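Local coordinates for succinate dehydrogenase (Membrane anchor subunit) (Mycolicibacterium smegmatis, PDB 7D6V), which anchors succinate dehydrogenase in the membrane and carries a [2Fe-2S] cluster that probably relays electrons to quinone, at residues A58-D63 with S83-Q88; N189-G194 with D255-L260. All coordinates share one frame; numbering follows the deposited sequence.

Contact 1: A58-D63 with S83-Q88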
ATOM      1  N   ALA C  58      51.213   6.767  31.370  1.00 17.85           N
ATOM      2  CA  ALA C  58      50.412   7.982  31.210  1.00 17.85           C
ATOM      3  C   ALA C  58      48.917   7.658  31.160  1.00 17.85           C
ATOM      4  O   ALA C  58      48.222   7.936  30.183  1.00 17.85           O
ATOM      5  CB  ALA C  58      50.850   8.773  29.975  1.00 17.85           C
ATOM      6  N   TYR C  59      48.429   7.069  32.250  1.00 17.51           N
ATOM      7  CA  TYR C  59      47.034   6.668  32.335  1.00 17.51           C
ATOM      8  C   TYR C  59      46.387   6.978  33.677  1.00 17.51           C
ATOM      9  O   TYR C  59      45.197   6.697  33.843  1.00 17.51           O
ATOM     10  CB  TYR C  59      46.896   5.162  32.043  1.00 17.51           C
ATOM     11  CG  TYR C  59      47.682   4.282  32.986  1.00 17.51           C
ATOM     12  CD1 TYR C  59      47.123   3.832  34.171  1.00 17.51           C
ATOM     13  CD2 TYR C  59      48.983   3.910  32.696  1.00 17.51           C
ATOM     14  CE1 TYR C  59      47.833   3.035  35.037  1.00 17.51           C
ATOM     15  CE2 TYR C  59      49.702   3.112  33.556  1.00 17.51           C
ATOM     16  CZ  TYR C  59      49.122   2.677  34.726  1.00 17.51           C
ATOM     17  OH  TYR C  59      49.833   1.881  35.589  1.00 17.51           O
ATOM     18  N   TRP C  60      47.119   7.548  34.631  1.00 16.55           N
ATOM     19  CA  TRP C  60      46.624   7.734  35.987  1.00 16.55           C
ATOM     20  C   TRP C  60      47.141   9.051  36.539  1.00 16.55           C
ATOM     21  O   TRP C  60      48.349   9.297  36.526  1.00 16.55           O
ATOM     22  CB  TRP C  60      47.070   6.568  36.879  1.00 16.55           C
ATOM     23  CG  TRP C  60      46.861   6.754  38.351  1.00 16.55           C
ATOM     24  CD1 TRP C  60      47.825   6.914  39.297  1.00 16.55           C
ATOM     25  CD2 TRP C  60      45.612   6.751  39.049  1.00 16.55           C
ATOM     26  NE1 TRP C  60      47.256   7.029  40.538  1.00 16.55           N
ATOM     27  CE2 TRP C  60      45.897   6.932  40.413  1.00 16.55           C
ATOM     28  CE3 TRP C  60      44.280   6.620  38.652  1.00 16.55           C
ATOM     29  CZ2 TRP C  60      44.901   6.988  41.380  1.00 16.55           C
ATOM     30  CZ3 TRP C  60      43.294   6.676  39.613  1.00 16.55           C
ATOM     31  CH2 TRP C  60      43.609   6.857  40.959  1.00 16.55           C
ATOM     32  N   VAL C  61      46.231   9.893  37.023  1.00 16.46           N
ATOM     33  CA  VAL C  61      46.589  11.102  37.755  1.00 16.46           C
ATOM     34  C   VAL C  61      46.420  10.815  39.238  1.00 16.46           C
ATOM     35  O   VAL C  61      45.302  10.577  39.711  1.00 16.46           O
ATOM     36  CB  VAL C  61      45.735  12.304  37.325  1.00 16.46           C
ATOM     37  CG1 VAL C  61      46.326  13.583  37.878  1.00 16.46           C
ATOM     38  CG2 VAL C  61      45.631  12.376  35.821  1.00 16.46           C
ATOM     39  N   ALA C  62      47.529  10.847  39.977  1.00 17.21           N
ATOM     40  CA  ALA C  62      47.484  10.510  41.395  1.00 17.21           C
ATOM     41  C   ALA C  62      46.744  11.569  42.203  1.00 17.21           C
ATOM     42  O   ALA C  62      46.074  11.244  43.189  1.00 17.21           O
ATOM     43  CB  ALA C  62      48.901  10.319  41.930  1.00 17.21           C
ATOM     44  N   ASP C  63      46.862  12.839  41.808  1.00 19.18           N
ATOM     45  CA  ASP C  63      46.289  13.924  42.600  1.00 19.18           C
ATOM     46  C   ASP C  63      44.767  13.885  42.591  1.00 19.18           C
ATOM     47  O   ASP C  63      44.129  13.969  43.646  1.00 19.18           O
ATOM     48  CB  ASP C  63      46.788  15.268  42.080  1.00 19.18           C
ATOM     49  CG  ASP C  63      48.016  15.751  42.809  1.00 19.18           C
ATOM     50  OD1 ASP C  63      48.310  16.961  42.739  1.00 19.18           O
ATOM     51  OD2 ASP C  63      48.686  14.922  43.459  1.00 19.18           O
ATOM     52  N   SER C  83      45.754   3.029  41.438  1.00 20.63           N
ATOM     53  CA  SER C  83      44.957   2.748  40.252  1.00 20.63           C
ATOM     54  C   SER C  83      44.122   1.483  40.382  1.00 20.63           C
ATOM     55  O   SER C  83      43.150   1.319  39.638  1.00 20.63           O
ATOM     56  CB  SER C  83      45.860   2.624  39.028  1.00 20.63           C
ATOM     57  OG  SER C  83      46.606   3.806  38.828  1.00 20.63           O
ATOM     58  N   SER C  84      44.472   0.592  41.303  1.00 22.44           N
ATOM     59  CA  SER C  84      43.758  -0.670  41.475  1.00 22.44           C
ATOM     60  C   SER C  84      42.620  -0.447  42.459  1.00 22.44           C
ATOM     61  O   SER C  84      42.828  -0.406  43.673  1.00 22.44           O
ATOM     62  CB  SER C  84      44.708  -1.761  41.951  1.00 22.44           C
ATOM     63  OG  SER C  84      45.658  -2.062  40.949  1.00 22.44           O
ATOM     64  N   HIS C  85      41.408  -0.300  41.932  1.00 21.59           N
ATOM     65  CA  HIS C  85      40.230  -0.077  42.754  1.00 21.59           C
ATOM     66  C   HIS C  85      39.549  -1.366  43.181  1.00 21.59           C
ATOM     67  O   HIS C  85      38.699  -1.330  44.076  1.00 21.59           O
ATOM     68  CB  HIS C  85      39.238   0.813  42.006  1.00 21.59           C
ATOM     69  CG  HIS C  85      39.813   2.131  41.602  1.00 21.59           C
ATOM     70  ND1 HIS C  85      39.424   2.799  40.461  1.00 21.59           N
ATOM     71  CD2 HIS C  85      40.760   2.902  42.184  1.00 21.59           C
ATOM     72  CE1 HIS C  85      40.103   3.928  40.363  1.00 21.59           C
ATOM     73  NE2 HIS C  85      40.921   4.014  41.396  1.00 21.59           N
ATOM     74  N   PHE C  86      39.899  -2.494  42.570  1.00 22.18           N
ATOM     75  CA  PHE C  86      39.343  -3.793  42.922  1.00 22.18           C
ATOM     76  C   PHE C  86      40.443  -4.769  43.322  1.00 22.18           C
ATOM     77  O   PHE C  86      40.308  -5.979  43.137  1.00 22.18           O
ATOM     78  CB  PHE C  86      38.513  -4.352  41.769  1.00 22.18           C
ATOM     79  CG  PHE C  86      37.618  -3.335  41.129  1.00 22.18           C
ATOM     80  CD1 PHE C  86      38.003  -2.687  39.972  1.00 22.18           C
ATOM     81  CD2 PHE C  86      36.398  -3.012  41.694  1.00 22.18           C
ATOM     82  CE1 PHE C  86      37.185  -1.744  39.386  1.00 22.18           C
ATOM     83  CE2 PHE C  86      35.579  -2.070  41.111  1.00 22.18           C
ATOM     84  CZ  PHE C  86      35.972  -1.437  39.957  1.00 22.18           C
ATOM     85  N   GLY C  87      41.536  -4.252  43.873  1.00 24.14           N
ATOM     86  CA  GLY C  87      42.647  -5.072  44.301  1.00 24.14           C
ATOM     87  C   GLY C  87      43.635  -5.353  43.185  1.00 24.14           C
ATOM     88  O   GLY C  87      43.386  -5.117  42.002  1.00 24.14           O
ATOM     89  N   GLN C  88      44.792  -5.870  43.586  1.00 25.83           N
ATOM     90  CA  GLN C  88      45.840  -6.287  42.664  1.00 25.83           C
ATOM     91  C   GLN C  88      45.911  -7.807  42.680  1.00 25.83           C
ATOM     92  O   GLN C  88      46.105  -8.411  43.739  1.00 25.83           O
ATOM     93  CB  GLN C  88      47.183  -5.669  43.049  1.00 25.83           C
ATOM     94  CG  GLN C  88      47.274  -4.190  42.729  1.00 25.83           C
ATOM     95  CD  GLN C  88      48.473  -3.525  43.356  1.00 25.83           C
ATOM     96  OE1 GLN C  88      48.894  -3.882  44.454  1.00 25.83           O
ATOM     97  NE2 GLN C  88      49.030  -2.544  42.661  1.00 25.83           N
TER
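The indole of Trp60 is flanked on both faces: Ser83 OG sits 3.0 Å above one, offset toward the rim, while the backbone N of Ala62 lies over the other. Trp60 belongs to the first strand of a short beta-hairpin, 60-61 against 66-67, in the connection between helices 33-55 and 104-112; residues 83-88 form an irregular loop farther along that connection. Here the later loop packs back against the hairpin. On the Ser83 side, a CH-pi contact sets Ser83 CA 4.1 Å from the centroid of the six-membered ring, only 4° off the normal. Trp60 CH2 then comes to the edge of the His85 imidazole, 3.9 Å from His85 NE2, and the two ring planes meet at 63°. A face of this imidazole is occupied by Ser83 O, 3.8 Å above its plane and over its centre. With CG anti to the backbone N (chi1 169°), the indole extends from its strand toward this loop, and the ring of His65 meets it nearly at a right angle. No hydrogen bond crosses between the segments. Ser83 OG instead donates to Ala80 O, a bond that fixes the hydroxyl above the indole. Tyr59 flanks the same serine obliquely, its ring stacked with that of Tyr71. Its phenol oxygen is tied to Ala80 N, so both Tyr59 and Ser83 are fastened to the backbone of one alanine. From the Tyr59 ring, CE1 approaches Ser83 OG to 4.1 Å.

Contact 2: N189-G194 with D255-L260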
ATOM      1  N   ASN C 189      36.752  15.583  35.629  1.00 16.00           N
ATOM      2  CA  ASN C 189      35.479  15.044  36.071  1.00 16.00           C
ATOM      3  C   ASN C 189      34.409  15.247  35.011  1.00 16.00           C
ATOM      4  O   ASN C 189      33.612  14.344  34.749  1.00 16.00           O
ATOM      5  CB  ASN C 189      35.072  15.701  37.385  1.00 16.00           C
ATOM      6  CG  ASN C 189      35.993  15.333  38.525  1.00 16.00           C
ATOM      7  OD1 ASN C 189      36.629  16.192  39.127  1.00 16.00           O
ATOM      8  ND2 ASN C 189      36.074  14.046  38.822  1.00 16.00           N
ATOM      9  N   VAL C 190      34.385  16.420  34.379  1.00 15.93           N
ATOM     10  CA  VAL C 190      33.377  16.689  33.357  1.00 15.93           C
ATOM     11  C   VAL C 190      33.547  15.736  32.182  1.00 15.93           C
ATOM     12  O   VAL C 190      32.584  15.112  31.721  1.00 15.93           O
ATOM     13  CB  VAL C 190      33.450  18.157  32.907  1.00 15.93           C
ATOM     14  CG1 VAL C 190      32.360  18.451  31.899  1.00 15.93           C
ATOM     15  CG2 VAL C 190      33.337  19.079  34.103  1.00 15.93           C
ATOM     16  N   ILE C 191      34.782  15.594  31.693  1.00 15.61           N
ATOM     17  CA  ILE C 191      35.027  14.722  30.545  1.00 15.61           C
ATOM     18  C   ILE C 191      34.689  13.274  30.887  1.00 15.61           C
ATOM     19  O   ILE C 191      33.985  12.590  30.133  1.00 15.61           O
ATOM     20  CB  ILE C 191      36.480  14.873  30.062  1.00 15.61           C
ATOM     21  CG1 ILE C 191      36.753  16.328  29.691  1.00 15.61           C
ATOM     22  CG2 ILE C 191      36.749  13.967  28.875  1.00 15.61           C
ATOM     23  CD1 ILE C 191      38.182  16.616  29.353  1.00 15.61           C
ATOM     24  N   LEU C 192      35.170  12.792  32.038  1.00 15.29           N
ATOM     25  CA  LEU C 192      34.919  11.410  32.436  1.00 15.29           C
ATOM     26  C   LEU C 192      33.432  11.141  32.630  1.00 15.29           C
ATOM     27  O   LEU C 192      32.921  10.105  32.188  1.00 15.29           O
ATOM     28  CB  LEU C 192      35.683  11.090  33.719  1.00 15.29           C
ATOM     29  CG  LEU C 192      37.172  10.777  33.613  1.00 15.29           C
ATOM     30  CD1 LEU C 192      37.828  10.863  34.974  1.00 15.29           C
ATOM     31  CD2 LEU C 192      37.375   9.400  33.019  1.00 15.29           C
ATOM     32  N   THR C 193      32.726  12.048  33.307  1.00 15.04           N
ATOM     33  CA  THR C 193      31.310  11.844  33.578  1.00 15.04           C
ATOM     34  C   THR C 193      30.495  11.867  32.294  1.00 15.04           C
ATOM     35  O   THR C 193      29.580  11.052  32.122  1.00 15.04           O
ATOM     36  CB  THR C 193      30.815  12.907  34.555  1.00 15.04           C
ATOM     37  OG1 THR C 193      31.560  12.815  35.773  1.00 15.04           O
ATOM     38  CG2 THR C 193      29.340  12.712  34.864  1.00 15.04           C
ATOM     39  N   GLY C 194      30.810  12.785  31.379  1.00 14.09           N
ATOM     40  CA  GLY C 194      30.130  12.781  30.097  1.00 14.09           C
ATOM     41  C   GLY C 194      30.368  11.499  29.328  1.00 14.09           C
ATOM     42  O   GLY C 194      29.441  10.936  28.737  1.00 14.09           O
ATOM     43  N   ASP C 255      40.650   9.552  26.741  1.00 16.18           N
ATOM     44  CA  ASP C 255      42.029   9.072  26.782  1.00 16.18           C
ATOM     45  C   ASP C 255      43.020  10.191  26.507  1.00 16.18           C
ATOM     46  O   ASP C 255      44.022  10.330  27.213  1.00 16.18           O
ATOM     47  CB  ASP C 255      42.242   7.942  25.778  1.00 16.18           C
ATOM     48  CG  ASP C 255      43.463   7.101  26.104  1.00 16.18           C
ATOM     49  OD1 ASP C 255      43.326   5.910  26.420  1.00 16.18           O
ATOM     50  OD2 ASP C 255      44.585   7.642  26.041  1.00 16.18           O
ATOM     51  N   PHE C 256      42.776  10.979  25.459  1.00 15.85           N
ATOM     52  CA  PHE C 256      43.750  11.986  25.061  1.00 15.85           C
ATOM     53  C   PHE C 256      43.941  13.029  26.154  1.00 15.85           C
ATOM     54  O   PHE C 256      45.078  13.390  26.488  1.00 15.85           O
ATOM     55  CB  PHE C 256      43.312  12.636  23.750  1.00 15.85           C
ATOM     56  CG  PHE C 256      44.372  13.474  23.109  1.00 15.85           C
ATOM     57  CD1 PHE C 256      45.559  12.903  22.695  1.00 15.85           C
ATOM     58  CD2 PHE C 256      44.182  14.828  22.919  1.00 15.85           C
ATOM     59  CE1 PHE C 256      46.537  13.666  22.109  1.00 15.85           C
ATOM     60  CE2 PHE C 256      45.156  15.595  22.333  1.00 15.85           C
ATOM     61  CZ  PHE C 256      46.337  15.015  21.928  1.00 15.85           C
ATOM     62  N   TYR C 257      42.842  13.503  26.745  1.00 16.06           N
ATOM     63  CA  TYR C 257      42.940  14.492  27.811  1.00 16.06           C
ATOM     64  C   TYR C 257      43.653  13.924  29.029  1.00 16.06           C
ATOM     65  O   TYR C 257      44.521  14.582  29.618  1.00 16.06           O
ATOM     66  CB  TYR C 257      41.549  14.998  28.196  1.00 16.06           C
ATOM     67  CG  TYR C 257      41.587  16.073  29.255  1.00 16.06           C
ATOM     68  CD1 TYR C 257      41.742  17.405  28.913  1.00 16.06           C
ATOM     69  CD2 TYR C 257      41.484  15.754  30.599  1.00 16.06           C
ATOM     70  CE1 TYR C 257      41.788  18.385  29.875  1.00 16.06           C
ATOM     71  CE2 TYR C 257      41.529  16.729  31.565  1.00 16.06           C
ATOM     72  CZ  TYR C 257      41.680  18.041  31.199  1.00 16.06           C
ATOM     73  OH  TYR C 257      41.723  19.016  32.164  1.00 16.06           O
ATOM     74  N   ILE C 258      43.287  12.705  29.440  1.00 16.32           N
ATOM     75  CA  ILE C 258      43.913  12.131  30.626  1.00 16.32           C
ATOM     76  C   ILE C 258      45.401  11.925  30.389  1.00 16.32           C
ATOM     77  O   ILE C 258      46.224  12.192  31.268  1.00 16.32           O
ATOM     78  CB  ILE C 258      43.210  10.824  31.035  1.00 16.32           C
ATOM     79  CG1 ILE C 258      41.808  11.122  31.552  1.00 16.32           C
ATOM     80  CG2 ILE C 258      43.993  10.117  32.123  1.00 16.32           C
ATOM     81  CD1 ILE C 258      41.083   9.915  32.076  1.00 16.32           C
ATOM     82  N   MET C 259      45.772  11.459  29.194  1.00 17.83           N
ATOM     83  CA  MET C 259      47.181  11.308  28.852  1.00 17.83           C
ATOM     84  C   MET C 259      47.916  12.639  28.912  1.00 17.83           C
ATOM     85  O   MET C 259      49.045  12.711  29.414  1.00 17.83           O
ATOM     86  CB  MET C 259      47.314  10.702  27.460  1.00 17.83           C
ATOM     87  CG  MET C 259      48.741  10.458  27.026  1.00 17.83           C
ATOM     88  SD  MET C 259      48.815   9.726  25.387  1.00 17.83           S
ATOM     89  CE  MET C 259      48.332  11.124  24.384  1.00 17.83           C
ATOM     90  N   LEU C 260      47.301  13.702  28.388  1.00 16.47           N
ATOM     91  CA  LEU C 260      47.940  15.012  28.429  1.00 16.47           C
ATOM     92  C   LEU C 260      48.183  15.460  29.861  1.00 16.47           C
ATOM     93  O   LEU C 260      49.253  15.986  30.185  1.00 16.47           O
ATOM     94  CB  LEU C 260      47.082  16.033  27.690  1.00 16.47           C
ATOM     95  CG  LEU C 260      47.157  16.008  26.170  1.00 16.47           C
ATOM     96  CD1 LEU C 260      45.964  16.727  25.591  1.00 16.47           C
ATOM     97  CD2 LEU C 260      48.443  16.651  25.720  1.00 16.47           C
TER
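Ile191 lays its terminal methyl over one face of the Tyr257 ring, and most of the close packing is concentrated there, although both residues are partly exposed. The CD1 carbon of Ile191 is 3.6 Å from the ring centroid of Tyr257 and 17° off the normal, a CH-pi contact displaced toward the root of the ring. Accordingly, the nearest ring atom to Ile191 CD1 is Tyr257 CG, at 3.4 Å, rather than the hydroxyl-bearing end. The two side chains cross at about a right angle. In Tyr257, CG stands anti to the backbone N (chi1 -177°), which carries the ring out toward the neighbouring helix, and chi2 near 90° turns a face to the methyl. The second pairing is looser yet buried: Leu192 CD2 meets Ile258 CD1 at 3.9 Å, methyl against methyl. This is helix-helix packing within the membrane-anchor bundle, joining helix 188-204 to helix 240-264, whose facing segments run in roughly opposite directions. The backbones stay well apart, with CA of Ile191 and CA of Tyr257 8.4 Å from each other, so side chains alone bridge the gap and no hydrogen bond crosses it. Thr254, one turn before Ile258, also touches both Ile191 and Leu192. On the outer side Val190 and Phe256 are exposed and take no part in the contact, probably facing lipid. Within helix 188-204, Thr193 OG1 donates to Asn189 O at 2.8 Å. The backbone N of Thr193 reaches that carbonyl from the opposite face of its plane, giving the oxygen two donors. Beyond it, the Asn189 amide binds the adjoining loop, its ND2 to Ala176 O and its OD1 to Gly186 N.

How the contacts relate
The centres of contacts 1 and 2 lie about 15 Å apart, on the same side of the chain's centre. They touch directly where the residues leading into the hairpin rest on helix 240-264: Ala58 O packs 4.0 Å from Met259 CB, and Tyr59 O comes equally close to Ile258 CG2. Arg52 links them further, hydrogen-bonding Ala58 O through NH2 while its NE forms a salt bridge with Asp255 OD2. Thr68, backbone-bonded to Tyr59, also touches Ile258. None of the residues in either contact lines the iron-sulfur, ubiquinone-1 or phospholipid pocket. Still, the two helices of contact 2 carry cluster-pocket residues toward their other ends, Tyr202 after 189-194 and His240 before 255-260.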